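Local coordinates for precorrin-6y methyltransferase/putative decarboxylase (Methanothermobacter thermautotrophicus, PDB 1L3I), which probably methylates C-15 of cobalt-precorrin-6B with S-adenosyl-L-methionine and then decarboxylates C-12, giving cobalt-precorrin-7 on the anaerobic route to adenosylcobalamin, at residues 99-104 with 122-127; 152-157 with 180-185. One frame throughout, in Å; residues are numbered along the deposited sequence.

Contact 1: 99-104 with 122-127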
ATOM      1  N   PRO A  99     -20.619   7.447 -32.227  1.00 38.66           N
ATOM      2  CA  PRO A  99     -20.939   6.111 -32.738  1.00 41.56           C
ATOM      3  C   PRO A  99     -20.640   5.051 -31.687  1.00 45.14           C
ATOM      4  O   PRO A  99     -20.297   5.377 -30.546  1.00 47.18           O
ATOM      5  CB  PRO A  99     -20.021   5.983 -33.954  1.00 40.14           C
ATOM      6  CG  PRO A  99     -18.880   6.873 -33.639  1.00 39.93           C
ATOM      7  CD  PRO A  99     -19.557   8.072 -33.029  1.00 37.56           C
ATOM      8  N   ASP A 100     -20.762   3.781 -32.058  1.00 46.42           N
ATOM      9  CA  ASP A 100     -20.471   2.712 -31.108  1.00 47.09           C
ATOM     10  C   ASP A 100     -18.983   2.676 -30.777  1.00 44.56           C
ATOM     11  O   ASP A 100     -18.143   3.033 -31.611  1.00 45.39           O
ATOM     12  CB  ASP A 100     -20.958   1.356 -31.637  1.00 50.74           C
ATOM     13  CG  ASP A 100     -22.477   1.216 -31.596  1.00 52.89           C
ATOM     14  OD1 ASP A 100     -23.171   2.016 -30.917  1.00 52.86           O
ATOM     15  OD2 ASP A 100     -22.984   0.281 -32.254  1.00 57.20           O
ATOM     16  N   ILE A 101     -18.669   2.204 -29.576  1.00 41.46           N
ATOM     17  CA  ILE A 101     -17.292   2.167 -29.099  1.00 40.51           C
ATOM     18  C   ILE A 101     -16.744   0.790 -28.756  1.00 38.08           C
ATOM     19  O   ILE A 101     -17.470  -0.106 -28.342  1.00 38.32           O
ATOM     20  CB  ILE A 101     -17.150   3.043 -27.830  1.00 44.29           C
ATOM     21  CG1 ILE A 101     -18.173   2.562 -26.785  1.00 42.43           C
ATOM     22  CG2 ILE A 101     -17.349   4.525 -28.177  1.00 39.45           C
ATOM     23  CD1 ILE A 101     -18.135   3.280 -25.494  1.00 45.86           C
ATOM     24  N   ASP A 102     -15.436   0.658 -28.888  1.00 37.77           N
ATOM     25  CA  ASP A 102     -14.738  -0.576 -28.579  1.00 37.43           C
ATOM     26  C   ASP A 102     -14.147  -0.452 -27.181  1.00 38.39           C
ATOM     27  O   ASP A 102     -14.028  -1.447 -26.462  1.00 38.25           O
ATOM     28  CB  ASP A 102     -13.620  -0.804 -29.582  1.00 40.44           C
ATOM     29  CG  ASP A 102     -14.138  -0.992 -30.991  1.00 47.23           C
ATOM     30  OD1 ASP A 102     -14.794  -2.030 -31.237  1.00 49.53           O
ATOM     31  OD2 ASP A 102     -13.917  -0.103 -31.846  1.00 45.71           O
ATOM     32  N   ILE A 103     -13.773   0.774 -26.815  1.00 35.83           N
ATOM     33  CA  ILE A 103     -13.174   1.059 -25.525  1.00 31.12           C
ATOM     34  C   ILE A 103     -13.835   2.276 -24.882  1.00 30.25           C
ATOM     35  O   ILE A 103     -14.058   3.297 -25.532  1.00 29.42           O
ATOM     36  CB  ILE A 103     -11.662   1.355 -25.670  1.00 30.79           C
ATOM     37  CG1 ILE A 103     -10.931   0.157 -26.270  1.00 27.57           C
ATOM     38  CG2 ILE A 103     -11.049   1.732 -24.332  1.00 30.85           C
ATOM     39  CD1 ILE A 103      -9.539   0.497 -26.751  1.00 28.33           C
ATOM     40  N   ALA A 104     -14.136   2.166 -23.598  1.00 29.46           N
ATOM     41  CA  ALA A 104     -14.725   3.257 -22.843  1.00 27.00           C
ATOM     42  C   ALA A 104     -13.997   3.388 -21.500  1.00 28.98           C
ATOM     43  O   ALA A 104     -13.964   2.446 -20.695  1.00 25.26           O
ATOM     44  CB  ALA A 104     -16.204   3.005 -22.607  1.00 29.86           C
ATOM     45  N   ASP A 122     -25.211   0.478 -23.863  1.00 48.95           N
ATOM     46  CA  ASP A 122     -26.029   0.621 -25.100  1.00 48.56           C
ATOM     47  C   ASP A 122     -25.253   0.873 -26.411  1.00 47.83           C
ATOM     48  O   ASP A 122     -25.817   0.714 -27.501  1.00 47.51           O
ATOM     49  CB  ASP A 122     -27.056   1.773 -24.993  1.00 48.28           C
ATOM     50  CG  ASP A 122     -28.209   1.497 -24.018  1.00 47.07           C
ATOM     51  OD1 ASP A 122     -28.166   0.620 -23.141  1.00 52.17           O
ATOM     52  OD2 ASP A 122     -29.191   2.247 -24.098  1.00 53.69           O
ATOM     53  N   LYS A 123     -23.989   1.288 -26.303  1.00 42.91           N
ATOM     54  CA  LYS A 123     -23.184   1.574 -27.488  1.00 39.60           C
ATOM     55  C   LYS A 123     -21.910   0.762 -27.582  1.00 41.56           C
ATOM     56  O   LYS A 123     -21.065   1.051 -28.439  1.00 42.38           O
ATOM     57  CB  LYS A 123     -22.761   3.041 -27.482  1.00 42.97           C
ATOM     58  CG  LYS A 123     -23.765   4.012 -26.900  1.00 42.45           C
ATOM     59  CD  LYS A 123     -23.503   5.406 -27.443  1.00 40.75           C
ATOM     60  CE  LYS A 123     -23.644   5.425 -28.960  1.00 36.36           C
ATOM     61  NZ  LYS A 123     -24.182   6.740 -29.353  1.00 36.97           N
ATOM     62  N   LEU A 124     -21.734  -0.199 -26.677  1.00 41.39           N
ATOM     63  CA  LEU A 124     -20.502  -0.996 -26.659  1.00 41.74           C
ATOM     64  C   LEU A 124     -20.465  -2.090 -27.726  1.00 40.11           C
ATOM     65  O   LEU A 124     -21.353  -2.922 -27.793  1.00 43.97           O
ATOM     66  CB  LEU A 124     -20.249  -1.588 -25.251  1.00 35.63           C
ATOM     67  CG  LEU A 124     -18.848  -2.154 -24.923  1.00 34.99           C
ATOM     68  CD1 LEU A 124     -17.802  -1.058 -24.941  1.00 28.19           C
ATOM     69  CD2 LEU A 124     -18.845  -2.863 -23.571  1.00 30.80           C
ATOM     70  N   LYS A 125     -19.460  -2.040 -28.592  1.00 40.71           N
ATOM     71  CA  LYS A 125     -19.311  -3.044 -29.621  1.00 43.38           C
ATOM     72  C   LYS A 125     -18.946  -4.400 -28.970  1.00 49.82           C
ATOM     73  O   LYS A 125     -18.480  -4.455 -27.823  1.00 47.98           O
ATOM     74  CB  LYS A 125     -18.221  -2.633 -30.606  1.00 42.25           C
ATOM     75  CG  LYS A 125     -18.664  -1.652 -31.644  1.00 41.43           C
ATOM     76  CD  LYS A 125     -17.488  -1.270 -32.511  1.00 49.93           C
ATOM     77  CE  LYS A 125     -17.925  -0.328 -33.626  1.00 60.34           C
ATOM     78  NZ  LYS A 125     -16.753   0.354 -34.276  1.00 64.20           N
ATOM     79  N   PRO A 126     -19.215  -5.518 -29.670  1.00 51.74           N
ATOM     80  CA  PRO A 126     -18.877  -6.816 -29.085  1.00 48.15           C
ATOM     81  C   PRO A 126     -17.393  -6.870 -28.774  1.00 44.52           C
ATOM     82  O   PRO A 126     -16.570  -6.383 -29.546  1.00 41.70           O
ATOM     83  CB  PRO A 126     -19.260  -7.796 -30.190  1.00 51.52           C
ATOM     84  CG  PRO A 126     -20.459  -7.116 -30.815  1.00 53.39           C
ATOM     85  CD  PRO A 126     -19.975  -5.685 -30.929  1.00 51.09           C
ATOM     86  N   GLY A 127     -17.055  -7.438 -27.629  1.00 47.08           N
ATOM     87  CA  GLY A 127     -15.655  -7.528 -27.257  1.00 45.91           C
ATOM     88  C   GLY A 127     -15.095  -6.208 -26.735  1.00 43.86           C
ATOM     89  O   GLY A 127     -13.882  -6.051 -26.601  1.00 41.53           O
TER
HETATM   90  O   HOH W   1     -15.066  -4.049 -29.202  1.00 43.17           O
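Two backbone hydrogen bonds join Ile101 to the residues flanking Leu124. Ile101 N donates to Lys123 O over 2.9 Å, and Ile101 O receives Lys125 N at 2.8 Å with a nearly straight N-H...O angle of 173°. Ile101 and Leu124 thus form a parallel bridge.

The apolar part is small. Ile101 and Leu124 put their side chains on the same face and cross at about a right angle, with Ile101 CG1 4.1 Å from Leu124 CD1. Leu124 CD1 also lies 3.5 Å from Ile101 O. Ile120 of helix 113-122 packs against Ile101 on this face.

Lys125 carries most of the charged contact; its chain is extended beyond CG and runs past Asp100 CB to Asp102. Its CD comes within 3.1 Å of Asp102 OD1, whereas the salt bridge from Lys125 NZ to Asp102 OD2 is long, at 3.8 Å. The firmer partner of OD2 is Val36 N, while a water spans from Asp102 OD1 to Pro126 O, donating to both, so both carboxylate oxygens accept hydrogen bonds. Lys123, on its own course, lays its CB 3.6 Å from Asp100 OD1, then bends at chi3 and chi4; its NZ is hydrogen-bonded to Ile98 O and Leu95 O.

Strand 101-106 leads through helix 113-122 into the short strand 124-125, and strand 128-134 follows in the main sheet: a parallel beta-alpha-beta connection of the Rossmann-like methyltransferase fold.

Contact 2: 152-157 with 180-185; sequences FDVNIT and ALIYTG
Tyr183 CG sits between its backbone N and carbonyl carbon (chi1 58°), which brings the phenol ring over to Asn155; Asn155 CG lies anti to its own carbonyl carbon (chi1 -69°), a position 3.9 Å from Tyr183 OH. Asn155 CB stands over one face of the ring in a CH-pi contact, 3.6 Å from the Tyr183 centroid and offset toward the rim at CZ. The amide plane is turned only 20° from that of the ring. Thr157 OG1 approaches the ring edge, 3.8 Å from Tyr183 CE2, and one water links this hydroxyl to Tyr183 OH and donates a hydrogen bond to Ile156 O. An alanine in place of Tyr183 would probably leave Asn155 CB without its aromatic cover and this water without its phenol partner.

The backbones form the base of an antiparallel beta hairpin, strands 155-167 and 170-183, added to the parallel strands of the Rossmann-like sheet. Asn155 with Tyr183 and Thr157 with Leu181 are hydrogen-bonded pairs, the shortest of their four bonds being Leu181 N to Thr157 O at 2.8 Å. Ile156 and Ile182 make the non-hydrogen-bonded pair between them.

On the face of that pair, the two isoleucines lie side by side, and Val154 CG1 meets Ile182 CG2 at 3.6 Å; Met144 and Leu147 of helix 137-149 pack on Val154. Beyond the paired strands, Thr184 CG2 lies over a face of the Phe152 ring, 4.1 Å from its centroid, while Thr184 OG1 is hydrogen-bonded with Ile130 N. At the other end, Thr157 pairs with an antiparallel strand of a second subunit, continuing the sheet across the tetramer interface.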
ATOM      1  N   PHE A 152     -22.290  -7.489 -16.756  1.00 40.87           N
ATOM      2  CA  PHE A 152     -20.871  -7.693 -17.046  1.00 39.70           C
ATOM      3  C   PHE A 152     -20.158  -8.498 -15.974  1.00 40.60           C
ATOM      4  O   PHE A 152     -20.636  -8.636 -14.836  1.00 40.55           O
ATOM      5  CB  PHE A 152     -20.135  -6.355 -17.166  1.00 37.90           C
ATOM      6  CG  PHE A 152     -20.558  -5.516 -18.325  1.00 35.47           C
ATOM      7  CD1 PHE A 152     -21.485  -4.499 -18.151  1.00 37.39           C
ATOM      8  CD2 PHE A 152     -20.007  -5.710 -19.585  1.00 34.77           C
ATOM      9  CE1 PHE A 152     -21.855  -3.676 -19.212  1.00 40.52           C
ATOM     10  CE2 PHE A 152     -20.367  -4.893 -20.660  1.00 37.16           C
ATOM     11  CZ  PHE A 152     -21.293  -3.879 -20.475  1.00 39.96           C
ATOM     12  N   ASP A 153     -19.016  -9.052 -16.358  1.00 39.82           N
ATOM     13  CA  ASP A 153     -18.155  -9.766 -15.423  1.00 44.52           C
ATOM     14  C   ASP A 153     -17.229  -8.624 -14.975  1.00 42.85           C
ATOM     15  O   ASP A 153     -16.426  -8.122 -15.773  1.00 41.28           O
ATOM     16  CB  ASP A 153     -17.358 -10.843 -16.151  1.00 52.94           C
ATOM     17  CG  ASP A 153     -16.520 -11.720 -15.212  1.00 66.10           C
ATOM     18  OD1 ASP A 153     -15.769 -11.187 -14.346  1.00 71.96           O
ATOM     19  OD2 ASP A 153     -16.588 -12.955 -15.363  1.00 73.64           O
ATOM     20  N   VAL A 154     -17.398  -8.195 -13.722  1.00 39.68           N
ATOM     21  CA  VAL A 154     -16.639  -7.081 -13.146  1.00 36.93           C
ATOM     22  C   VAL A 154     -15.407  -7.436 -12.328  1.00 36.59           C
ATOM     23  O   VAL A 154     -15.407  -8.414 -11.578  1.00 38.82           O
ATOM     24  CB  VAL A 154     -17.526  -6.250 -12.238  1.00 36.79           C
ATOM     25  CG1 VAL A 154     -16.816  -4.988 -11.838  1.00 45.81           C
ATOM     26  CG2 VAL A 154     -18.827  -5.941 -12.927  1.00 43.79           C
ATOM     27  N   ASN A 155     -14.375  -6.604 -12.439  1.00 34.50           N
ATOM     28  CA  ASN A 155     -13.135  -6.794 -11.689  1.00 33.30           C
ATOM     29  C   ASN A 155     -12.670  -5.473 -11.096  1.00 29.09           C
ATOM     30  O   ASN A 155     -13.018  -4.417 -11.621  1.00 28.02           O
ATOM     31  CB  ASN A 155     -12.032  -7.330 -12.590  1.00 36.68           C
ATOM     32  CG  ASN A 155     -12.288  -8.742 -13.025  1.00 47.35           C
ATOM     33  OD1 ASN A 155     -11.971  -9.692 -12.300  1.00 49.59           O
ATOM     34  ND2 ASN A 155     -12.903  -8.901 -14.201  1.00 50.00           N
ATOM     35  N   ILE A 156     -11.911  -5.526  -9.995  1.00 25.93           N
ATOM     36  CA  ILE A 156     -11.392  -4.306  -9.367  1.00 23.78           C
ATOM     37  C   ILE A 156      -9.936  -4.486  -8.961  1.00 24.28           C
ATOM     38  O   ILE A 156      -9.579  -5.512  -8.386  1.00 30.06           O
ATOM     39  CB  ILE A 156     -12.236  -3.845  -8.108  1.00 20.30           C
ATOM     40  CG1 ILE A 156     -11.650  -2.547  -7.524  1.00 21.38           C
ATOM     41  CG2 ILE A 156     -12.266  -4.939  -7.048  1.00 23.09           C
ATOM     42  CD1 ILE A 156     -12.481  -1.874  -6.485  1.00 15.71           C
ATOM     43  N   THR A 157      -9.091  -3.528  -9.310  1.00 21.03           N
ATOM     44  CA  THR A 157      -7.687  -3.550  -8.926  1.00 21.78           C
ATOM     45  C   THR A 157      -7.353  -2.226  -8.270  1.00 21.84           C
ATOM     46  O   THR A 157      -7.660  -1.169  -8.817  1.00 23.20           O
ATOM     47  CB  THR A 157      -6.777  -3.732 -10.120  1.00 22.91           C
ATOM     48  OG1 THR A 157      -7.037  -5.002 -10.701  1.00 27.79           O
ATOM     49  CG2 THR A 157      -5.325  -3.654  -9.720  1.00 21.20           C
ATOM     50  N   ALA A 180      -8.378   3.003  -7.826  1.00 24.05           N
ATOM     51  CA  ALA A 180      -8.887   1.689  -8.194  1.00 26.86           C
ATOM     52  C   ALA A 180      -9.373   1.710  -9.653  1.00 28.26           C
ATOM     53  O   ALA A 180      -9.838   2.740 -10.163  1.00 26.71           O
ATOM     54  CB  ALA A 180     -10.035   1.282  -7.264  1.00 25.12           C
ATOM     55  N   LEU A 181      -9.194   0.589 -10.339  1.00 26.31           N
ATOM     56  CA  LEU A 181      -9.643   0.461 -11.713  1.00 26.03           C
ATOM     57  C   LEU A 181     -10.680  -0.651 -11.727  1.00 29.03           C
ATOM     58  O   LEU A 181     -10.379  -1.790 -11.345  1.00 26.36           O
ATOM     59  CB  LEU A 181      -8.496   0.103 -12.668  1.00 26.75           C
ATOM     60  CG  LEU A 181      -7.368   1.123 -12.833  1.00 24.87           C
ATOM     61  CD1 LEU A 181      -6.361   0.580 -13.821  1.00 23.18           C
ATOM     62  CD2 LEU A 181      -7.909   2.461 -13.301  1.00 21.48           C
ATOM     63  N   ILE A 182     -11.930  -0.283 -12.021  1.00 28.38           N
ATOM     64  CA  ILE A 182     -13.028  -1.237 -12.102  1.00 25.39           C
ATOM     65  C   ILE A 182     -13.205  -1.500 -13.604  1.00 27.16           C
ATOM     66  O   ILE A 182     -13.498  -0.579 -14.373  1.00 28.13           O
ATOM     67  CB  ILE A 182     -14.326  -0.673 -11.453  1.00 26.11           C
ATOM     68  CG1 ILE A 182     -14.116  -0.450  -9.959  1.00 21.32           C
ATOM     69  CG2 ILE A 182     -15.496  -1.630 -11.671  1.00 23.98           C
ATOM     70  CD1 ILE A 182     -13.417   0.821  -9.615  1.00 21.62           C
ATOM     71  N   TYR A 183     -13.003  -2.742 -14.035  1.00 29.21           N
ATOM     72  CA  TYR A 183     -13.100  -3.056 -15.452  1.00 30.37           C
ATOM     73  C   TYR A 183     -13.939  -4.293 -15.763  1.00 33.71           C
ATOM     74  O   TYR A 183     -14.052  -5.209 -14.940  1.00 31.14           O
ATOM     75  CB  TYR A 183     -11.697  -3.162 -16.060  1.00 28.77           C
ATOM     76  CG  TYR A 183     -10.817  -4.205 -15.406  1.00 31.78           C
ATOM     77  CD1 TYR A 183     -10.664  -5.462 -15.993  1.00 31.74           C
ATOM     78  CD2 TYR A 183     -10.225  -3.979 -14.161  1.00 26.64           C
ATOM     79  CE1 TYR A 183      -9.935  -6.465 -15.368  1.00 31.76           C
ATOM     80  CE2 TYR A 183      -9.500  -4.979 -13.529  1.00 29.48           C
ATOM     81  CZ  TYR A 183      -9.376  -6.221 -14.130  1.00 34.42           C
ATOM     82  OH  TYR A 183      -8.706  -7.239 -13.489  1.00 39.69           O
ATOM     83  N   THR A 184     -14.500  -4.306 -16.974  1.00 43.55           N
ATOM     84  CA  THR A 184     -15.379  -5.378 -17.450  1.00 50.17           C
ATOM     85  C   THR A 184     -14.731  -6.583 -18.140  1.00 58.61           C
ATOM     86  O   THR A 184     -13.530  -6.578 -18.457  1.00 53.36           O
ATOM     87  CB  THR A 184     -16.504  -4.812 -18.367  1.00 46.69           C
ATOM     88  OG1 THR A 184     -15.925  -4.186 -19.516  1.00 43.81           O
ATOM     89  CG2 THR A 184     -17.345  -3.775 -17.622  1.00 42.99           C
ATOM     90  N   GLY A 185     -15.580  -7.591 -18.402  1.00 69.90           N
ATOM     91  CA  GLY A 185     -15.192  -8.854 -19.033  1.00 78.92           C
ATOM     92  C   GLY A 185     -14.550  -8.892 -20.415  1.00 85.19           C
ATOM     93  O   GLY A 185     -14.200  -7.854 -20.994  1.00 86.14           O
TER
HETATM   94  O   HOH W   2      -8.543  -7.353 -10.505  1.00 25.26           O

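Both contacts reach the same mixed sheet, contact 1 through strand 101-106, contact 2 through strands 155-167 and 170-183; their centres are about 16 Å apart, and each is partly buried. Contact 1 sits where parallel strand 101-106 begins, has a single bridge and no neighbouring subunit touching it; its charged residues run from exposed Asp100 to buried Asp102. Contact 2 lies farther across the sheet, at its antiparallel margin, where three successive pairs, aliphatic packing and an aromatic face replace the charges, and where other subunits come within reach. Strand 128-134 stands between them and is touched by side chains from both. They also meet directly: Leu124 CD2 of contact 1 packs 3.9 Å from Phe152 CE2 of contact 2.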